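Local coordinates for putative mRNA interferase YoeB (Agrobacterium tumefaciens, PDB 6N90), which is a YoeB-family toxin of a type II toxin-antitoxin system and probably acts as an mRNA-cleaving endonuclease, at the interface of chains A and B. Numbering follows the deposited sequence. Chains: chain A/B, Uncharacterized protein.

The interface of chains A and B. Residues chain A 3, 5, 10, 13, 17, 24, 28, 31; chain B 3, 5, 10, 13, 17, 24, 28, 31.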
loop_
_atom_site.group_PDB
_atom_site.type_symbol
_atom_site.label_atom_id
_atom_site.label_comp_id
_atom_site.label_asym_id
_atom_site.label_seq_id
_atom_site.Cartn_x
_atom_site.Cartn_y
_atom_site.Cartn_z
ATOM N N LEU A 3 -2.440 -4.961 -3.067
ATOM C CA LEU A 3 -2.557 -4.486 -1.703
ATOM C C LEU A 3 -3.249 -3.130 -1.766
ATOM O O LEU A 3 -2.750 -2.215 -2.399
ATOM C CB LEU A 3 -1.169 -4.383 -1.037
ATOM C CG LEU A 3 -1.124 -3.780 0.356
ATOM C CD1 LEU A 3 -1.899 -4.607 1.324
ATOM C CD2 LEU A 3 0.345 -3.722 0.811
ATOM N N TRP A 5 -4.956 0.150 0.240
ATOM C CA TRP A 5 -5.161 0.954 1.440
ATOM C C TRP A 5 -6.242 1.998 1.237
ATOM O O TRP A 5 -6.377 2.564 0.170
ATOM C CB TRP A 5 -3.893 1.708 1.822
ATOM C CG TRP A 5 -2.697 0.861 1.961
ATOM C CD1 TRP A 5 -1.890 0.398 0.949
ATOM C CD2 TRP A 5 -2.116 0.409 3.182
ATOM N NE1 TRP A 5 -0.842 -0.324 1.480
ATOM C CE2 TRP A 5 -0.967 -0.342 2.848
ATOM C CE3 TRP A 5 -2.461 0.541 4.533
ATOM C CZ2 TRP A 5 -0.156 -0.939 3.817
ATOM C CZ3 TRP A 5 -1.646 -0.050 5.488
ATOM C CH2 TRP A 5 -0.520 -0.797 5.124
ATOM N N TRP A 10 -3.857 4.190 5.277
ATOM C CA TRP A 10 -2.526 4.651 4.849
ATOM C C TRP A 10 -2.005 5.753 5.773
ATOM O O TRP A 10 -0.813 5.789 6.120
ATOM C CB TRP A 10 -2.549 5.145 3.397
ATOM C CG TRP A 10 -1.159 5.500 2.888
ATOM C CD1 TRP A 10 -0.678 6.765 2.598
ATOM C CD2 TRP A 10 -0.065 4.592 2.643
ATOM N NE1 TRP A 10 0.644 6.684 2.188
ATOM C CE2 TRP A 10 1.037 5.368 2.202
ATOM C CE3 TRP A 10 0.086 3.202 2.738
ATOM C CZ2 TRP A 10 2.258 4.794 1.850
ATOM C CZ3 TRP A 10 1.308 2.631 2.395
ATOM C CH2 TRP A 10 2.384 3.432 1.965
ATOM N N TYR A 13 -0.710 4.064 8.796
ATOM C CA TYR A 13 0.557 3.385 8.481
ATOM C C TYR A 13 1.689 4.401 8.436
ATOM O O TYR A 13 2.765 4.140 8.954
ATOM C CB TYR A 13 0.452 2.660 7.150
ATOM C CG TYR A 13 1.626 1.782 6.734
ATOM C CD1 TYR A 13 1.888 0.566 7.368
ATOM C CD2 TYR A 13 2.390 2.129 5.626
ATOM C CE1 TYR A 13 2.937 -0.261 6.928
ATOM C CE2 TYR A 13 3.436 1.328 5.187
ATOM C CZ TYR A 13 3.716 0.147 5.842
ATOM O OH TYR A 13 4.752 -0.643 5.379
ATOM N N GLN A 17 5.183 4.902 10.655
ATOM C CA GLN A 17 6.478 5.206 10.044
ATOM C C GLN A 17 7.145 6.367 10.776
ATOM O O GLN A 17 8.362 6.390 10.907
ATOM C CB GLN A 17 6.334 5.546 8.562
ATOM C CG GLN A 17 5.863 4.364 7.734
ATOM C CD GLN A 17 6.100 4.572 6.253
ATOM O OE1 GLN A 17 6.913 5.412 5.845
ATOM N NE2 GLN A 17 5.450 3.779 5.453
ATOM N N VAL A 24 5.519 -0.770 12.146
ATOM C CA VAL A 24 5.516 -0.876 10.678
ATOM C C VAL A 24 5.933 -2.298 10.286
ATOM O O VAL A 24 5.319 -2.934 9.423
ATOM C CB VAL A 24 6.463 0.167 10.010
ATOM C CG1 VAL A 24 6.465 0.004 8.454
ATOM C CG2 VAL A 24 6.036 1.551 10.393
ATOM N N ASN A 28 3.831 -5.091 8.232
ATOM C CA ASN A 28 4.320 -5.721 7.015
ATOM C C ASN A 28 4.308 -7.239 7.097
ATOM O O ASN A 28 4.058 -7.905 6.092
ATOM C CB ASN A 28 5.739 -5.214 6.703
ATOM C CG ASN A 28 5.736 -3.775 6.227
ATOM O OD1 ASN A 28 4.685 -3.152 6.120
ATOM N ND2 ASN A 28 6.919 -3.224 5.976
ATOM N N ILE A 31 0.727 -8.381 6.732
ATOM C CA ILE A 31 0.386 -8.304 5.308
ATOM C C ILE A 31 0.916 -9.523 4.533
ATOM O O ILE A 31 0.141 -10.233 3.831
ATOM C CB ILE A 31 0.931 -6.994 4.690
ATOM C CG1 ILE A 31 0.178 -5.793 5.256
ATOM C CG2 ILE A 31 0.851 -7.013 3.138
ATOM C CD1 ILE A 31 0.699 -4.461 4.827
ATOM N N LEU B 3 -5.249 3.650 -2.295
ATOM C CA LEU B 3 -3.857 3.441 -2.684
ATOM C C LEU B 3 -3.649 1.970 -2.968
ATOM O O LEU B 3 -3.841 1.144 -2.068
ATOM C CB LEU B 3 -2.915 3.917 -1.578
ATOM C CG LEU B 3 -1.432 3.832 -1.919
ATOM C CD1 LEU B 3 -1.124 4.569 -3.196
ATOM C CD2 LEU B 3 -0.616 4.377 -0.747
ATOM N N TRP B 5 -1.209 -1.139 -4.502
ATOM C CA TRP B 5 0.099 -1.651 -4.878
ATOM C C TRP B 5 -0.012 -2.999 -5.565
ATOM O O TRP B 5 -0.878 -3.785 -5.209
ATOM C CB TRP B 5 0.972 -1.845 -3.652
ATOM C CG TRP B 5 1.139 -0.642 -2.819
ATOM C CD1 TRP B 5 0.284 -0.171 -1.871
ATOM C CD2 TRP B 5 2.276 0.233 -2.815
ATOM N NE1 TRP B 5 0.815 0.953 -1.269
ATOM C CE2 TRP B 5 2.041 1.219 -1.831
ATOM C CE3 TRP B 5 3.480 0.262 -3.529
ATOM C CZ2 TRP B 5 2.960 2.250 -1.555
ATOM C CZ3 TRP B 5 4.415 1.303 -3.242
ATOM C CH2 TRP B 5 4.135 2.275 -2.280
ATOM N N TRP B 10 4.915 -3.258 -4.211
ATOM C CA TRP B 10 5.004 -3.375 -2.749
ATOM C C TRP B 10 6.359 -3.973 -2.374
ATOM O O TRP B 10 6.960 -3.586 -1.361
ATOM C CB TRP B 10 3.851 -4.215 -2.163
ATOM C CG TRP B 10 3.865 -4.215 -0.663
ATOM C CD1 TRP B 10 4.115 -5.281 0.162
ATOM C CD2 TRP B 10 3.625 -3.092 0.191
ATOM N NE1 TRP B 10 4.038 -4.884 1.480
ATOM C CE2 TRP B 10 3.752 -3.545 1.525
ATOM C CE3 TRP B 10 3.339 -1.735 -0.042
ATOM C CZ2 TRP B 10 3.595 -2.695 2.629
ATOM C CZ3 TRP B 10 3.169 -0.889 1.068
ATOM C CH2 TRP B 10 3.306 -1.379 2.379
ATOM N N TYR B 13 8.778 -1.205 -2.422
ATOM C CA TYR B 13 8.605 -0.306 -1.287
ATOM C C TYR B 13 9.209 -0.917 -0.028
ATOM O O TYR B 13 9.880 -0.225 0.743
ATOM C CB TYR B 13 7.132 -0.020 -1.077
ATOM C CG TYR B 13 6.818 1.050 -0.065
ATOM C CD1 TYR B 13 7.064 2.398 -0.338
ATOM C CD2 TYR B 13 6.201 0.716 1.130
ATOM C CE1 TYR B 13 6.709 3.387 0.575
ATOM C CE2 TYR B 13 5.871 1.686 2.063
ATOM C CZ TYR B 13 6.135 3.019 1.783
ATOM O OH TYR B 13 5.752 3.974 2.700
ATOM N N GLN B 17 12.156 0.214 2.478
ATOM C CA GLN B 17 11.982 0.290 3.925
ATOM C C GLN B 17 13.155 -0.414 4.624
ATOM O O GLN B 17 13.582 -0.011 5.713
ATOM C CB GLN B 17 10.646 -0.312 4.352
ATOM C CG GLN B 17 9.427 0.506 3.951
ATOM C CD GLN B 17 8.126 -0.137 4.451
ATOM O OE1 GLN B 17 7.898 -1.332 4.258
ATOM N NE2 GLN B 17 7.274 0.657 5.085
ATOM N N VAL B 24 12.091 5.911 0.998
ATOM C CA VAL B 24 10.730 5.715 1.532
ATOM C C VAL B 24 10.063 7.085 1.711
ATOM O O VAL B 24 8.923 7.293 1.308
ATOM C CB VAL B 24 10.738 4.963 2.888
ATOM C CG1 VAL B 24 9.305 4.857 3.450
ATOM C CG2 VAL B 24 11.328 3.569 2.721
ATOM N N ASN B 28 6.815 8.413 -0.259
ATOM C CA ASN B 28 5.626 8.831 0.459
ATOM C C ASN B 28 5.185 10.228 0.029
ATOM O O ASN B 28 3.974 10.522 -0.065
ATOM C CB ASN B 28 5.871 8.780 1.969
ATOM C CG ASN B 28 5.942 7.363 2.505
ATOM O OD1 ASN B 28 5.631 6.410 1.799
ATOM N ND2 ASN B 28 6.360 7.221 3.770
ATOM N N ILE B 31 3.539 9.938 -3.448
ATOM C CA ILE B 31 2.158 9.442 -3.227
ATOM C C ILE B 31 1.219 10.568 -2.753
ATOM O O ILE B 31 0.100 10.762 -3.268
ATOM C CB ILE B 31 2.148 8.304 -2.183
ATOM C CG1 ILE B 31 2.808 7.048 -2.757
ATOM C CG2 ILE B 31 0.708 8.021 -1.684
ATOM C CD1 ILE B 31 3.224 6.035 -1.684
HETATM O O HOH W 1 4.618 -7.013 3.473
HETATM O O HOH W 2 2.048 9.252 1.434
#
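The phenolic oxygen OH of B:Tyr13 is gripped by two hydrogen bonds: it gives its hydrogen to OD1 of B:Asn28 in its own chain, and it accepts from the amide NE2 of A:Gln17 at 2.8 Å. The accepted bond is almost straight, 176° at the hydrogen, with OH in the amide plane; the donated one falls on a lone pair of OD1, 2.6 Å from OH. A:Gln17, its chain extended beyond CG, also offers OE1 to ND2 of B:Asn28 at 2.8 Å. That donor stands above the carbonyl plane, not on a lone pair, and the bond is also bent at its hydrogen. Glutamine amide, phenol and asparagine amide thus close a ring of bonds that fixes which way each amide is turned, and the two-fold axis repeats it closely with A:Tyr13, A:Asn28 and B:Gln17, the bond from B:Gln17 NE2 to A:Tyr13 OH being less straight.

A:Trp10, CG anti to the backbone N (chi1 -174°), reaches across so that methyl CD2 of B:Leu3 sits over the centre of the indole face, 3.4 Å from CD2 of A:Trp10. The outer rim of the same indole meets B:Tyr13 tip to tip, CH2 lying 3.5 Å from the phenol OH, while CD1 of B:Ile31 touches CZ2. Water 2 lies in the indole plane and links NE1 of A:Trp10 to the backbone O of B:Asn28. Nearer the axis the indoles of A:Trp5 and B:Trp5 meet edge to face, planes 78° apart, with CD1 of A:Trp5 3.6 Å from CD1 of B:Trp5. The edge of A:Trp10, at CE3, stands on the face of A:Trp5, and B:Trp10 on B:Trp5 likewise, so A:Trp5 and B:Trp5 support the indoles that cross.

Strands 2-5 pair antiparallel through backbone bonds between A:Leu3 and B:Trp5 and between A:Trp5 and B:Leu3, such as A:Trp5 N to B:Leu3 O at 2.7 Å. This symmetric dimer interface, possibly the biological one, runs from those paired strands along helices 7-19, which face each other across the axis, flanked by helices 21-36.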